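Local coordinates for phosphoenolpyruvate-protein phosphotransferase (Acinetobacter sp., PDB 3CI6) that probably transfers the phosphoryl group of phosphoenolpyruvate to a histidine of an acceptor protein, this chain being the GAF domain of the longer enzyme, at residues 114-119 and 140-145; 55-60 and 126-131. One frame throughout, in Å; residues are numbered along the deposited sequence.

Contact 1 of 2, residues 114-119 and 140-145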
loop_
_atom_site.group_PDB
_atom_site.type_symbol
_atom_site.label_atom_id
_atom_site.label_comp_id
_atom_site.label_asym_id
_atom_site.label_seq_id
_atom_site.Cartn_x
_atom_site.Cartn_y
_atom_site.Cartn_z
ATOM N N TYR B 114 22.367 9.391 15.422
ATOM C CA TYR B 114 22.146 8.512 14.292
ATOM C C TYR B 114 22.724 9.141 13.047
ATOM O O TYR B 114 22.199 10.134 12.547
ATOM C CB TYR B 114 20.638 8.245 14.109
ATOM C CG TYR B 114 20.013 7.602 15.329
ATOM C CD1 TYR B 114 20.258 6.297 15.633
ATOM C CD2 TYR B 114 19.143 8.319 16.155
ATOM C CE1 TYR B 114 19.720 5.700 16.764
ATOM C CE2 TYR B 114 18.571 7.728 17.281
ATOM C CZ TYR B 114 18.871 6.421 17.581
ATOM O OH TYR B 114 18.342 5.809 18.701
ATOM N N ASN B 115 23.758 8.516 12.503
ATOM C CA ASN B 115 24.470 9.063 11.363
ATOM C C ASN B 115 23.983 8.576 10.025
ATOM O O ASN B 115 24.577 8.895 9.006
ATOM C CB ASN B 115 25.959 8.796 11.503
ATOM C CG ASN B 115 26.574 9.612 12.627
ATOM O OD1 ASN B 115 26.278 10.802 12.767
ATOM N ND2 ASN B 115 27.322 8.959 13.478
ATOM N N SER B 116 22.899 7.802 10.008
ATOM C CA SER B 116 22.201 7.499 8.761
ATOM C C SER B 116 20.720 7.857 8.926
ATOM O O SER B 116 20.150 7.688 9.993
ATOM C CB SER B 116 22.354 6.025 8.391
ATOM O OG SER B 116 21.407 5.243 9.098
ATOM N N PHE B 117 20.124 8.372 7.852
ATOM C CA PHE B 117 18.732 8.796 7.857
ATOM C C PHE B 117 18.119 8.389 6.525
ATOM O O PHE B 117 18.628 8.745 5.478
ATOM C CB PHE B 117 18.647 10.318 7.968
ATOM C CG PHE B 117 17.246 10.869 7.895
ATOM C CD1 PHE B 117 16.699 11.209 6.675
ATOM C CD2 PHE B 117 16.469 11.050 9.029
ATOM C CE1 PHE B 117 15.453 11.730 6.585
ATOM C CE2 PHE B 117 15.186 11.582 8.950
ATOM C CZ PHE B 117 14.667 11.891 7.728
ATOM N N LEU B 118 17.007 7.688 6.599
ATOM C CA LEU B 118 16.232 7.325 5.428
ATOM C C LEU B 118 14.785 7.689 5.698
ATOM O O LEU B 118 14.116 7.065 6.519
ATOM C CB LEU B 118 16.384 5.831 5.138
ATOM C CG LEU B 118 15.463 5.184 4.119
ATOM C CD1 LEU B 118 15.400 5.924 2.802
ATOM C CD2 LEU B 118 15.903 3.709 3.884
ATOM N N GLY B 119 14.332 8.767 5.070
ATOM C CA GLY B 119 12.957 9.290 5.295
ATOM C C GLY B 119 12.136 9.101 4.036
ATOM O O GLY B 119 12.636 9.387 2.924
ATOM N N GLN B 140 25.140 4.323 6.843
ATOM C CA GLN B 140 24.696 3.091 6.160
ATOM C C GLN B 140 24.212 3.457 4.761
ATOM O O GLN B 140 23.418 4.385 4.615
ATOM C CB GLN B 140 23.509 2.423 6.882
ATOM C CG GLN B 140 23.712 2.050 8.313
ATOM C CD GLN B 140 24.528 0.808 8.454
ATOM O OE1 GLN B 140 23.980 -0.284 8.581
ATOM N NE2 GLN B 140 25.832 0.941 8.355
ATOM N N ASP B 141 24.600 2.678 3.770
ATOM C CA ASP B 141 24.183 2.849 2.387
ATOM C C ASP B 141 23.061 1.864 2.161
ATOM O O ASP B 141 23.282 0.640 2.125
ATOM C CB ASP B 141 25.362 2.582 1.434
ATOM C CG ASP B 141 25.000 2.783 -0.028
ATOM O OD1 ASP B 141 23.811 2.895 -0.363
ATOM O OD2 ASP B 141 25.940 2.822 -0.865
ATOM N N PHE B 142 21.856 2.402 2.043
ATOM C CA PHE B 142 20.664 1.596 1.763
ATOM C C PHE B 142 20.297 1.640 0.299
ATOM O O PHE B 142 20.242 2.718 -0.295
ATOM C CB PHE B 142 19.495 2.020 2.629
ATOM C CG PHE B 142 19.677 1.630 4.052
ATOM C CD1 PHE B 142 19.793 0.306 4.410
ATOM C CD2 PHE B 142 19.812 2.570 5.007
ATOM C CE1 PHE B 142 20.025 -0.050 5.704
ATOM C CE2 PHE B 142 20.034 2.229 6.330
ATOM C CZ PHE B 142 20.145 0.916 6.677
ATOM N N SER B 143 20.024 0.469 -0.269
ATOM C CA SER B 143 19.824 0.311 -1.682
ATOM C C SER B 143 18.410 0.643 -2.132
ATOM O O SER B 143 17.500 0.889 -1.335
ATOM C CB SER B 143 20.095 -1.149 -2.079
ATOM O OG SER B 143 18.971 -1.968 -1.854
ATOM N N GLU B 144 18.214 0.541 -3.440
ATOM C CA GLU B 144 16.932 0.731 -4.057
ATOM C C GLU B 144 15.928 -0.275 -3.595
ATOM O O GLU B 144 14.756 0.043 -3.570
ATOM C CB GLU B 144 17.055 0.655 -5.575
ATOM C CG GLU B 144 18.006 1.659 -6.150
ATOM C CD GLU B 144 17.524 3.077 -6.064
ATOM O OE1 GLU B 144 16.314 3.313 -5.772
ATOM O OE2 GLU B 144 18.384 3.966 -6.311
ATOM N N ALA B 145 16.332 -1.492 -3.252
ATOM C CA ALA B 145 15.381 -2.461 -2.721
ATOM C C ALA B 145 14.734 -1.982 -1.449
ATOM O O ALA B 145 13.506 -2.131 -1.245
ATOM C CB ALA B 145 16.058 -3.845 -2.486
#
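S116 meets Q140 through its methylene group, whose CB lies 3.6 Å from the backbone N of Q140, while S116 OG sits 4.0 Å from CG in the aliphatic part of the Q140 side chain. The same hydroxyl approaches the ring of F142 at its edge, near the ring plane, with OG 4.3 Å from CE2. Two residues further along the strand, L118 places CD2 4.2 Å from F142 CB, and the two side chains meet obliquely. Alternation along a β-strand explains the pattern: S116 and L118 point toward 140-145, whereas F117 points away, and its ring packs on L81 and V85 of helix 80-88. In this GAF domain the two faces of strand 116-124 thus meet different elements, helix 80-88 on one and, on the other, 140-145, the link from strand 127-136 into helix 144-167. S116 OG, turned between its backbone N and carbonyl carbon (chi1 82°), is hydrogen-bonded to N136 ND2 on the neighbouring strand, which ties down the hydroxyl beside the ring. F142 is itself anchored through its carbonyl O, which accepts from N93 ND2. Just beyond, S143 occupies the N-cap of helix 144-167, its OG accepting a weak 3.0 Å bond from A145 N.

Contact 2 of 2, residues 55-60 and 126-131; sequences QRYLLM and RKVMGV. With P4G (1-ethoxy-2-(2-ethoxyethoxy)ethane), chain F.
The ring of Y57 meets V128 at its edge, near the ring plane: V128 CG1 comes within 3.7 Å of Y57 OH, and the two side chains cross at about a right angle. G130 CA and V131 CG2 approach the same ring obliquely, at 4.3 and 4.2 Å from Y57 CE1. A second flat group, the guanidinium of R56, has L58 CD1 3.9 Å above its plane and over its centre, while its NE forms a salt bridge with D51 OD2. Both segments belong to the antiparallel sheet of the GAF fold, yet they are not neighbours in it: strand 44-51 runs between strands 56-63 and 127-136. The two short strands point roughly the same way, 48° apart with axes 8.0 Å from each other at closest approach, and one aromatic side chain makes the connection by reaching past the intervening strand. Y57 CG lies anti to the carbonyl carbon (chi1 -67°), and the ring extends from there to the V128 and V131 methyls and to G130 CA. M129 and G130 form a classic β-bulge opposite V122, and Q55 and R56 a G1 β-bulge opposite D51. M129 starts away from 55-60 and its side chain packs on V122 and Y124. L58 lines the pocket of the bound 1-ethoxy-2-(2-ethoxyethoxy)ethane; the selenium of M60, a selenomethionine, lies 4.2 Å from ligand C3, and L58 CD2 lies 3.6 Å from that same carbon.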
loop_
_atom_site.group_PDB
_atom_site.type_symbol
_atom_site.label_atom_id
_atom_site.label_comp_id
_atom_site.label_asym_id
_atom_site.label_seq_id
_atom_site.Cartn_x
_atom_site.Cartn_y
_atom_site.Cartn_z
ATOM N N GLN B 55 -1.086 21.291 13.430
ATOM C CA GLN B 55 -0.113 21.724 12.429
ATOM C C GLN B 55 1.312 21.284 12.755
ATOM O O GLN B 55 2.235 22.104 12.928
ATOM C CB GLN B 55 -0.198 23.237 12.234
ATOM C CG GLN B 55 -1.485 23.621 11.483
ATOM C CD GLN B 55 -1.538 23.071 10.062
ATOM O OE1 GLN B 55 -0.719 23.441 9.216
ATOM N NE2 GLN B 55 -2.477 22.166 9.796
ATOM N N ARG B 56 1.470 19.982 12.924
ATOM C CA ARG B 56 2.732 19.434 13.318
ATOM C C ARG B 56 2.759 17.972 12.893
ATOM O O ARG B 56 1.721 17.374 12.633
ATOM C CB ARG B 56 2.891 19.496 14.843
ATOM C CG ARG B 56 1.870 18.642 15.569
ATOM C CD ARG B 56 1.957 18.636 17.085
ATOM N NE ARG B 56 0.957 17.715 17.639
ATOM C CZ ARG B 56 0.862 17.418 18.936
ATOM N NH1 ARG B 56 -0.097 16.598 19.377
ATOM N NH2 ARG B 56 1.733 17.939 19.793
ATOM N N TYR B 57 3.944 17.391 12.887
ATOM C CA TYR B 57 4.096 15.928 12.776
ATOM C C TYR B 57 4.208 15.358 14.173
ATOM O O TYR B 57 5.000 15.884 14.983
ATOM C CB TYR B 57 5.335 15.563 11.971
ATOM C CG TYR B 57 5.277 15.934 10.497
ATOM C CD1 TYR B 57 4.556 15.179 9.605
ATOM C CD2 TYR B 57 6.001 17.005 10.000
ATOM C CE1 TYR B 57 4.497 15.504 8.266
ATOM C CE2 TYR B 57 5.957 17.316 8.658
ATOM C CZ TYR B 57 5.222 16.551 7.799
ATOM O OH TYR B 57 5.160 16.856 6.458
ATOM N N LEU B 58 3.478 14.309 14.477
ATOM C CA LEU B 58 3.535 13.677 15.789
ATOM C C LEU B 58 4.089 12.273 15.670
ATOM O O LEU B 58 3.656 11.505 14.820
ATOM C CB LEU B 58 2.140 13.617 16.425
ATOM C CG LEU B 58 2.013 13.084 17.850
ATOM C CD1 LEU B 58 2.770 13.992 18.854
ATOM C CD2 LEU B 58 0.535 12.930 18.196
ATOM N N LEU B 59 5.035 11.919 16.553
ATOM C CA LEU B 59 5.566 10.565 16.581
ATOM C C LEU B 59 4.468 9.627 17.047
ATOM O O LEU B 59 3.922 9.816 18.141
ATOM C CB LEU B 59 6.744 10.506 17.552
ATOM C CG LEU B 59 7.364 9.141 17.738
ATOM C CD1 LEU B 59 7.966 8.549 16.472
ATOM C CD2 LEU B 59 8.434 9.246 18.836
HETATM N N MSE B 60 4.081 8.685 16.202
HETATM C CA MSE B 60 2.969 7.753 16.523
HETATM C C MSE B 60 3.313 6.305 16.774
HETATM O O MSE B 60 2.510 5.551 17.374
HETATM C CB MSE B 60 1.905 7.817 15.421
HETATM C CG MSE B 60 1.349 9.170 15.200
HETATM SE SE MSE B 60 0.040 9.552 16.518
HETATM C CE MSE B 60 -1.378 8.277 15.978
ATOM N N ARG B 126 -2.198 12.852 -3.347
ATOM C CA ARG B 126 -1.317 14.013 -3.443
ATOM C C ARG B 126 -1.075 14.769 -2.138
ATOM O O ARG B 126 -0.384 15.787 -2.165
ATOM C CB ARG B 126 -1.774 14.993 -4.523
ATOM C CG ARG B 126 -1.902 14.343 -5.918
ATOM C CD ARG B 126 -2.345 15.321 -6.946
ATOM N NE ARG B 126 -2.267 14.730 -8.293
ATOM C CZ ARG B 126 -2.473 15.421 -9.398
ATOM N NH1 ARG B 126 -2.819 16.685 -9.343
ATOM N NH2 ARG B 126 -2.330 14.830 -10.558
ATOM N N LYS B 127 -1.614 14.297 -1.015
ATOM C CA LYS B 127 -1.438 14.960 0.276
ATOM C C LYS B 127 -0.473 14.172 1.168
ATOM O O LYS B 127 -0.513 12.953 1.216
ATOM C CB LYS B 127 -2.787 15.068 0.991
ATOM C CG LYS B 127 -2.801 15.781 2.324
ATOM C CD LYS B 127 -4.245 15.895 2.828
ATOM C CE LYS B 127 -4.314 16.534 4.190
ATOM N NZ LYS B 127 -3.544 17.788 4.238
ATOM N N VAL B 128 0.404 14.877 1.879
ATOM C CA VAL B 128 1.314 14.228 2.817
ATOM C C VAL B 128 0.582 13.863 4.097
ATOM O O VAL B 128 -0.030 14.726 4.731
ATOM C CB VAL B 128 2.493 15.143 3.172
ATOM C CG1 VAL B 128 3.277 14.529 4.298
ATOM C CG2 VAL B 128 3.369 15.302 1.956
HETATM N N MSE B 129 0.546 12.573 4.382
HETATM C CA MSE B 129 -0.081 12.042 5.561
HETATM C C MSE B 129 0.921 11.875 6.703
HETATM O O MSE B 129 0.537 11.781 7.858
HETATM C CB MSE B 129 -0.698 10.661 5.293
HETATM C CG MSE B 129 -1.784 10.531 4.222
HETATM SE SE MSE B 129 -3.432 11.253 4.834
HETATM C CE MSE B 129 -3.027 12.666 3.959
ATOM N N GLY B 130 2.213 11.807 6.380
ATOM C CA GLY B 130 3.232 11.493 7.412
ATOM C C GLY B 130 4.559 11.198 6.764
ATOM O O GLY B 130 4.699 11.333 5.555
ATOM N N VAL B 131 5.517 10.834 7.597
ATOM C CA VAL B 131 6.869 10.513 7.177
ATOM C C VAL B 131 7.336 9.315 7.977
ATOM O O VAL B 131 7.250 9.286 9.180
ATOM C CB VAL B 131 7.828 11.701 7.396
ATOM C CG1 VAL B 131 9.257 11.259 7.034
ATOM C CG2 VAL B 131 7.368 12.934 6.601
HETATM C C8 P4G F . -7.300 10.744 13.702
HETATM C C7 P4G F . -6.525 9.642 13.004
HETATM O O4 P4G F . -5.441 10.218 12.296
HETATM C C6 P4G F . -4.555 10.784 13.224
HETATM C C5 P4G F . -3.251 11.353 12.741
HETATM O O3 P4G F . -2.514 12.163 13.707
HETATM C C4 P4G F . -3.037 12.150 15.001
HETATM C C3 P4G F . -2.156 13.016 15.809
HETATM O O2 P4G F . -2.877 13.359 16.981
HETATM C C2 P4G F . -3.046 12.233 17.818
HETATM C C1 P4G F . -4.326 12.519 18.596
#

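Overall arrangement
Contacts 1 and 2 draw on the same antiparallel sheet but lie on opposite sides of the chain's centre, their own centres about 20 Å apart. Strands 116-124 and 127-136, one used by each contact, are consecutive in the chain and adjacent in the sheet; strand 127-136 then leads through the link used by contact 1 into helix 144-167. Contact 2 is buried and joins two strands of the sheet through apolar packing around a tyrosine. Contact 1, only partly buried, sets a strand against the approach to a helix and mixes a serine hydroxyl and a glutamine chain with its leucine–phenylalanine packing. The bound ether lies beside contact 2.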